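Local coordinates for protein transcriptional regulator, MarR family (Bacillus cereus, PDB 4XRF) that probably binds DNA as a winged helix-turn-helix transcription factor of the MarR family and regulates transcription, at residues P34-L39 against E103-R108; V66-L71 against V77-D82. All coordinates share one frame; numbering follows the deposited sequence.

Contact 1. Residues P34-L39 against E103-R108; sequences PQFYIL and EAMTAR. With SO4 (sulfate ion), chain K.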
# COMPACT_ATOMS: atom_id res chain seq x y z
N PRO A 34 11.51 10.65 -2.19
CA PRO A 34 11.81 12.00 -1.73
C PRO A 34 13.15 12.11 -0.97
O PRO A 34 13.84 13.14 -1.09
CB PRO A 34 10.62 12.34 -0.80
CG PRO A 34 9.50 11.48 -1.33
CD PRO A 34 10.20 10.19 -1.66
N GLN A 35 13.50 11.07 -0.20
CA GLN A 35 14.80 11.05 0.50
C GLN A 35 15.96 11.09 -0.50
O GLN A 35 16.95 11.81 -0.31
CB GLN A 35 14.94 9.80 1.38
CG GLN A 35 14.06 9.77 2.64
CD GLN A 35 14.29 8.50 3.45
OE1 GLN A 35 14.43 7.41 2.88
NE2 GLN A 35 14.33 8.62 4.76
N PHE A 36 15.83 10.31 -1.57
CA PHE A 36 16.85 10.25 -2.61
C PHE A 36 17.01 11.62 -3.26
O PHE A 36 18.12 12.10 -3.42
CB PHE A 36 16.52 9.17 -3.67
CG PHE A 36 17.49 9.11 -4.82
CD1 PHE A 36 18.87 9.08 -4.60
CD2 PHE A 36 17.03 9.01 -6.13
CE1 PHE A 36 19.76 9.01 -5.66
CE2 PHE A 36 17.92 8.90 -7.20
CZ PHE A 36 19.29 8.93 -6.96
N TYR A 37 15.89 12.24 -3.63
CA TYR A 37 15.92 13.56 -4.25
C TYR A 37 16.52 14.62 -3.33
O TYR A 37 17.30 15.45 -3.77
CB TYR A 37 14.56 14.04 -4.76
CG TYR A 37 14.77 15.13 -5.77
CD1 TYR A 37 15.30 14.84 -7.02
CD2 TYR A 37 14.52 16.44 -5.45
CE1 TYR A 37 15.55 15.86 -7.94
CE2 TYR A 37 14.75 17.45 -6.37
CZ TYR A 37 15.27 17.14 -7.61
OH TYR A 37 15.50 18.15 -8.51
N ILE A 38 16.17 14.58 -2.05
CA ILE A 38 16.85 15.43 -1.07
C ILE A 38 18.37 15.29 -1.13
O ILE A 38 19.08 16.30 -1.24
CB ILE A 38 16.30 15.25 0.36
CG1 ILE A 38 14.90 15.88 0.46
CG2 ILE A 38 17.20 15.94 1.39
CD1 ILE A 38 14.07 15.40 1.65
N LEU A 39 18.87 14.06 -1.04
CA LEU A 39 20.31 13.82 -1.13
C LEU A 39 20.93 14.33 -2.44
O LEU A 39 22.05 14.85 -2.43
CB LEU A 39 20.64 12.32 -0.94
CG LEU A 39 20.27 11.67 0.41
CD1 LEU A 39 20.76 10.23 0.45
CD2 LEU A 39 20.83 12.45 1.59
N GLU A 103 25.75 5.39 -4.89
CA GLU A 103 25.28 4.01 -4.93
C GLU A 103 23.82 3.92 -5.42
O GLU A 103 23.51 3.13 -6.31
CB GLU A 103 25.45 3.38 -3.55
CG GLU A 103 24.76 2.03 -3.35
CD GLU A 103 24.65 1.69 -1.87
OE1 GLU A 103 25.64 1.18 -1.30
OE2 GLU A 103 23.57 1.95 -1.27
N ALA A 104 22.95 4.76 -4.86
CA ALA A 104 21.55 4.83 -5.29
C ALA A 104 21.37 5.15 -6.79
O ALA A 104 20.47 4.62 -7.44
CB ALA A 104 20.78 5.84 -4.44
N MET A 105 22.21 6.05 -7.29
CA MET A 105 22.30 6.35 -8.72
C MET A 105 22.39 5.08 -9.56
O MET A 105 21.60 4.87 -10.48
CB MET A 105 23.57 7.17 -8.95
CG MET A 105 23.50 8.22 -10.03
SD MET A 105 22.80 9.72 -9.33
CE MET A 105 21.17 9.66 -10.06
N THR A 106 23.36 4.22 -9.22
CA THR A 106 23.65 3.02 -9.99
C THR A 106 22.60 1.93 -9.78
O THR A 106 22.35 1.13 -10.67
CB THR A 106 25.06 2.46 -9.67
OG1 THR A 106 25.07 1.91 -8.35
CG2 THR A 106 26.14 3.55 -9.78
N ALA A 107 21.98 1.90 -8.60
CA ALA A 107 21.02 0.84 -8.26
C ALA A 107 19.56 1.24 -8.50
O ALA A 107 18.64 0.61 -7.96
CB ALA A 107 21.24 0.37 -6.83
N ARG A 108 19.33 2.27 -9.31
CA ARG A 108 17.97 2.74 -9.61
C ARG A 108 17.16 1.68 -10.35
O ARG A 108 17.71 0.91 -11.13
CB ARG A 108 18.00 4.04 -10.43
CG ARG A 108 18.63 3.90 -11.81
CD ARG A 108 18.40 5.15 -12.66
NE ARG A 108 18.97 6.37 -12.06
CZ ARG A 108 18.26 7.31 -11.44
NH1 ARG A 108 16.94 7.19 -11.30
NH2 ARG A 108 18.87 8.38 -10.94
S SO4 K . 16.43 21.49 -8.02
O1 SO4 K . 15.75 22.82 -7.99
O2 SO4 K . 17.56 21.52 -7.06
O3 SO4 K . 16.99 21.23 -9.38
O4 SO4 K . 15.42 20.47 -7.63
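Residues 34-39 of helix 33-45 meet the end of helix 95-106 at F36 and A104, whose CA atoms lie 7.7 Å apart, and A107 is the first residue to leave the helical conformation. F36 is the one residue of 34-39 that meets 103-108. Its CB points toward 103-108, and with CG anti to the backbone N (chi1 177°) the ring reaches A104. The ring atom CE1 of F36 rests 3.5 Å from CB of A104, with CD1 slightly farther off. The far end of the same ring meets the terminal methyl of M105: CZ of F36 is 3.7 Å from CE of M105, and that methyl arrives at the ring edge. R108 NH2, 3.9 Å from CE2 of F36, lies near the ring plane, at its edge and not over a face; the ring and guanidinium planes are 57° apart. M105 CE and R108 NH2 lie too close together in the model, so their exact positions are doubtful. The charge of R108 is met elsewhere, in a salt bridge from NH1 to D5 of the second subunit. Within 103-108, OG1 of T106 gives a hydrogen bond to O of E103, which also accepts from N of A107. The OH of Y37 is modelled doubtfully close to a sulfate that K56 of the same chain and K6 of the second subunit also hold. Around this pairing, A104 packs on T29 of helix 4-29 and on L31 of the following loop, while I38 of helix 33-45 packs on M67 and L71 of helix 61-73.

Contact 2. Residues V66-L71 against V77-D82; sequences VMIDRL and VERYHD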
# COMPACT_ATOMS: atom_id res chain seq x y z
N VAL A 66 10.43 16.31 9.21
CA VAL A 66 10.29 14.86 9.39
C VAL A 66 11.23 14.08 8.47
O VAL A 66 11.89 13.13 8.91
CB VAL A 66 8.82 14.38 9.24
CG1 VAL A 66 8.68 12.89 9.56
CG2 VAL A 66 7.91 15.18 10.16
N MET A 67 11.31 14.49 7.20
CA MET A 67 12.18 13.83 6.22
C MET A 67 13.62 13.86 6.69
O MET A 67 14.32 12.83 6.72
CB MET A 67 12.06 14.48 4.84
CG MET A 67 11.01 13.83 3.94
SD MET A 67 10.57 14.74 2.42
CE MET A 67 9.18 15.71 2.99
N ILE A 68 14.06 15.05 7.07
CA ILE A 68 15.41 15.24 7.57
C ILE A 68 15.69 14.45 8.85
O ILE A 68 16.76 13.84 8.97
CB ILE A 68 15.73 16.75 7.72
CG1 ILE A 68 15.81 17.38 6.32
CG2 ILE A 68 17.01 16.94 8.52
CD1 ILE A 68 15.51 18.86 6.34
N ASP A 69 14.75 14.44 9.80
CA ASP A 69 14.88 13.56 10.98
C ASP A 69 15.18 12.10 10.57
O ASP A 69 15.99 11.44 11.19
CB ASP A 69 13.61 13.56 11.83
CG ASP A 69 13.39 14.84 12.57
OD1 ASP A 69 14.34 15.65 12.71
OD2 ASP A 69 12.24 15.03 13.05
N ARG A 70 14.51 11.61 9.52
CA ARG A 70 14.74 10.21 9.08
C ARG A 70 16.12 10.02 8.43
O ARG A 70 16.76 8.98 8.63
CB ARG A 70 13.62 9.71 8.15
CG ARG A 70 12.21 9.78 8.72
CD ARG A 70 11.95 8.78 9.83
NE ARG A 70 12.48 9.18 11.14
CZ ARG A 70 11.88 10.02 12.00
NH1 ARG A 70 10.72 10.60 11.69
NH2 ARG A 70 12.46 10.31 13.16
N LEU A 71 16.57 11.01 7.68
CA LEU A 71 17.90 10.99 7.04
C LEU A 71 19.01 11.10 8.09
O LEU A 71 20.11 10.58 7.87
CB LEU A 71 18.03 12.12 6.01
CG LEU A 71 17.86 11.93 4.49
CD1 LEU A 71 17.52 10.52 4.03
CD2 LEU A 71 16.94 12.97 3.88
N VAL A 77 22.68 12.78 6.49
CA VAL A 77 22.86 14.23 6.52
C VAL A 77 23.13 14.68 7.95
O VAL A 77 22.88 13.92 8.88
CB VAL A 77 21.61 15.00 5.99
CG1 VAL A 77 21.25 14.58 4.57
CG2 VAL A 77 20.41 14.84 6.92
N GLU A 78 23.66 15.89 8.10
CA GLU A 78 23.76 16.54 9.39
C GLU A 78 22.96 17.85 9.37
O GLU A 78 22.96 18.57 8.35
CB GLU A 78 25.23 16.78 9.75
CG GLU A 78 25.52 16.80 11.25
CD GLU A 78 26.78 16.03 11.59
OE1 GLU A 78 26.77 14.78 11.50
OE2 GLU A 78 27.80 16.66 11.94
N ARG A 79 22.27 18.13 10.46
CA ARG A 79 21.54 19.37 10.64
C ARG A 79 22.28 20.18 11.70
O ARG A 79 22.74 19.63 12.70
CB ARG A 79 20.11 19.10 11.11
CG ARG A 79 19.33 20.35 11.52
CD ARG A 79 17.83 20.06 11.54
NE ARG A 79 17.52 18.97 12.46
CZ ARG A 79 16.47 18.16 12.38
NH1 ARG A 79 15.59 18.28 11.38
NH2 ARG A 79 16.31 17.23 13.30
N TYR A 80 22.40 21.47 11.45
CA TYR A 80 22.94 22.37 12.44
C TYR A 80 22.34 23.76 12.26
O TYR A 80 21.73 24.07 11.23
CB TYR A 80 24.47 22.40 12.40
CG TYR A 80 25.03 23.02 11.14
CD1 TYR A 80 25.21 22.26 9.98
CD2 TYR A 80 25.38 24.37 11.11
CE1 TYR A 80 25.72 22.83 8.82
CE2 TYR A 80 25.89 24.95 9.97
CZ TYR A 80 26.06 24.18 8.83
OH TYR A 80 26.56 24.77 7.69
N HIS A 81 22.50 24.57 13.30
CA HIS A 81 22.03 25.93 13.31
C HIS A 81 23.25 26.81 13.12
O HIS A 81 24.32 26.53 13.66
CB HIS A 81 21.33 26.23 14.64
CG HIS A 81 20.10 25.41 14.87
ND1 HIS A 81 20.12 24.03 14.93
CD2 HIS A 81 18.80 25.78 15.04
CE1 HIS A 81 18.89 23.58 15.12
NE2 HIS A 81 18.07 24.62 15.20
N ASP A 82 23.10 27.86 12.31
CA ASP A 82 24.17 28.83 12.18
C ASP A 82 24.57 29.23 13.60
O ASP A 82 23.71 29.38 14.49
CB ASP A 82 23.71 30.06 11.37
CG ASP A 82 24.83 31.06 11.17
OD1 ASP A 82 25.57 30.92 10.17
OD2 ASP A 82 24.99 31.97 12.03
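D69 of helix 61-73 and R79 of strand 77-81 form a salt bridge across the winged helix-turn-helix unit. The helix is the probable DNA-recognition helix of this MarR-family fold, and the strand is the first of the wing hairpin. R79 NH2 gives D69 OD1 a short bond of 2.6 Å, nearly straight at 163°. OD1 is met nearly along its C-O axis and lies in the guanidinium plane. The second nitrogen adds little: NH1 of R79 is 3.2 Å from OD1 of D69, a weak bond at 128°. One carboxylate oxygen therefore takes both bonds. The two flat groups are almost perpendicular, with 88° between their planes. Beside this polar pair, CG2 of I68 packs 3.5 Å from NH1 of R79. Nearer the start of the strand the contact becomes apolar. CG2 of V77 touches CB of L71 at 3.7 Å and approaches CG2 of I68 more loosely. The two branches of V77 are used separately: CG2 faces L71, while CG1 turns to L39. The next shell sets these groups in place. V77 also packs on I72, and on L39 and L42 of helix 33-45. Strand 89-93 lies beside strand 77-81 in the sheet: I68 and R79 both touch I91, and R79 also touches V89. Backbone hydrogen bonds of E78 with E92 and Y80 with I90 hold the two wing strands together. The R79 chain reaches D69 with a bend at chi3, and its NE makes a weak hydrogen bond to O2 of a glycerol molecule.

Overall arrangement
The centres of contacts 1 and 2 are about 17 Å apart. Along the chain both segments of contact 2 fall between those of contact 1, in the order 34-39, 66-71, 77-82, 103-108. All four segments belong to one MarR-type domain. The two contacts touch through helix 33-45: I38 CD1 packs 3.6 Å from M67 SD, and L39 CD2 is 3.7 Å from V77 CG1. That helix thus has the probable recognition helix 61-73 and the wing strand 77-81 against it, and helix 95-106 against F36. Contact 1 therefore joins the probable DNA-binding unit to the helix that follows the wing, close to the second subunit.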